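Local coordinates for protein Non-reducing end beta-L-arabinofuranosidase (Bacteroides thetaiotaomicron, PDB 5MQO) that belongs to glycoside hydrolase family 127 and probably acts as an aceric acidase, hydrolysing a glycosidic bond during the breakdown of plant pectin, at residues F391-R394 against M395-V398. Residues are numbered along the deposited sequence; the frame is centred on the assembly and turned at random.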
# COMPACT_ATOMS: atom_id res chain seq x y z
N PHE A 391 2.60 -7.11 0.09
CA PHE A 391 3.13 -8.16 0.97
C PHE A 391 2.10 -8.46 2.07
O PHE A 391 1.68 -9.60 2.25
CB PHE A 391 4.50 -7.76 1.56
CG PHE A 391 5.10 -8.75 2.56
CD1 PHE A 391 4.97 -10.14 2.42
CD2 PHE A 391 5.87 -8.28 3.62
CE1 PHE A 391 5.55 -11.03 3.33
CE2 PHE A 391 6.45 -9.18 4.54
CZ PHE A 391 6.28 -10.55 4.40
N ASN A 392 1.63 -7.41 2.74
CA ASN A 392 0.76 -7.64 3.88
C ASN A 392 -0.61 -8.21 3.47
O ASN A 392 -1.26 -8.92 4.24
CB ASN A 392 0.58 -6.36 4.69
CG ASN A 392 1.70 -6.16 5.67
OD1 ASN A 392 1.60 -6.55 6.82
ND2 ASN A 392 2.79 -5.59 5.20
N TRP A 393 -1.03 -7.88 2.26
CA TRP A 393 -2.28 -8.38 1.77
C TRP A 393 -2.19 -9.88 1.54
O TRP A 393 -3.09 -10.58 1.91
CB TRP A 393 -2.71 -7.65 0.52
CG TRP A 393 -4.04 -8.12 0.05
CD1 TRP A 393 -4.28 -9.01 -0.95
CD2 TRP A 393 -5.31 -7.77 0.60
NE1 TRP A 393 -5.63 -9.22 -1.07
CE2 TRP A 393 -6.28 -8.46 -0.13
CE3 TRP A 393 -5.72 -6.92 1.64
CZ2 TRP A 393 -7.63 -8.34 0.13
CZ3 TRP A 393 -7.08 -6.79 1.90
CH2 TRP A 393 -8.01 -7.51 1.15
N ARG A 394 -1.09 -10.37 0.96
CA ARG A 394 -0.88 -11.80 0.77
C ARG A 394 -0.79 -12.52 2.11
O ARG A 394 -1.40 -13.58 2.32
CB ARG A 394 0.38 -12.07 -0.03
CG ARG A 394 0.19 -12.12 -1.53
CD ARG A 394 -0.17 -10.79 -2.10
NE ARG A 394 -0.18 -10.80 -3.55
CZ ARG A 394 -0.77 -9.87 -4.29
NH1 ARG A 394 -1.37 -8.81 -3.75
NH2 ARG A 394 -0.73 -9.99 -5.61
N MET A 395 -0.06 -11.92 3.04
CA MET A 395 0.04 -12.50 4.39
C MET A 395 -1.34 -12.59 5.09
O MET A 395 -1.64 -13.59 5.75
CB MET A 395 1.04 -11.73 5.24
CG MET A 395 2.47 -11.80 4.70
SD MET A 395 3.27 -13.41 4.79
CE MET A 395 3.48 -13.56 6.55
N LEU A 396 -2.17 -11.57 4.92
CA LEU A 396 -3.56 -11.67 5.36
C LEU A 396 -4.26 -12.90 4.77
O LEU A 396 -4.81 -13.71 5.53
CB LEU A 396 -4.35 -10.41 5.01
CG LEU A 396 -5.82 -10.36 5.45
CD1 LEU A 396 -5.96 -10.35 6.98
CD2 LEU A 396 -6.48 -9.12 4.85
N GLU A 397 -4.22 -13.05 3.44
CA GLU A 397 -4.99 -14.12 2.76
C GLU A 397 -4.48 -15.55 3.15
O GLU A 397 -5.25 -16.45 3.36
CB GLU A 397 -5.04 -13.91 1.22
CG GLU A 397 -5.66 -12.55 0.81
CD GLU A 397 -6.50 -12.56 -0.48
OE1 GLU A 397 -6.09 -13.07 -1.56
OE2 GLU A 397 -7.61 -12.01 -0.40
N VAL A 398 -3.18 -15.69 3.29
CA VAL A 398 -2.55 -16.93 3.75
C VAL A 398 -2.76 -17.30 5.23
O VAL A 398 -2.60 -18.46 5.58
CB VAL A 398 -1.03 -16.82 3.49
CG1 VAL A 398 -0.23 -17.80 4.31
CG2 VAL A 398 -0.74 -16.99 2.01
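Trp-393 receives two side chains of the next helical turn, Leu-396 and Glu-397, on the same side of its indole, each through a CH-pi contact. Methyl CD2 of Leu-396 approaches the six-membered ring obliquely and off-centre, 3.8 Å from Trp-393 CZ3, whereas Glu-397 puts its CG over the five-membered ring. Turned beside the backbone N (chi1 -58°), this CG rises from the helix to the indole; the carboxylate follows on that side, Glu-397 CD 3.5 Å from Trp-393 NE1, its plane tilted 36° from the ring's and so not stacked flat. Trp-393 NE1 donates a hydrogen bond to Asn-38 OD1, and Tyr-472 packs edge-to-face with the ring. With an alanine at Trp-393, Leu-396 CD2 and Glu-397 CG would probably lose the ring they pack on, and Asn-38 OD1 its indole donor.

A Met-aromatic pair occupies another side of the helix. Phe-391 and Met-395 run alongside each other; Met-395 CG comes to 3.5 Å from Phe-391 CE1, and the thioether, folded by chi2 (-69°), brings Met-395 SD to 3.6 Å from the same CE1, approaching the ring obliquely.

Backbone i-to-i+4 hydrogen bonds carry these side chains, from Met-395 N to Phe-391 O (3.0 Å) through Val-398 N to Arg-394 O (2.9 Å). Arg-394 heads elsewhere, to a salt bridge with Asp-309 of helix 297-314.

This part of helix 382-399 is buried within the catalytic domain, probably an (alpha/alpha)6 barrel as in this family. Its sides differ in chemistry: phenyl and thioether side chains form an apolar patch facing Met-320 and Leu-323 of helix 317-333, while the indole packs on aliphatic carbons, its buried N-H satisfied by Asn-38 near the N-terminus.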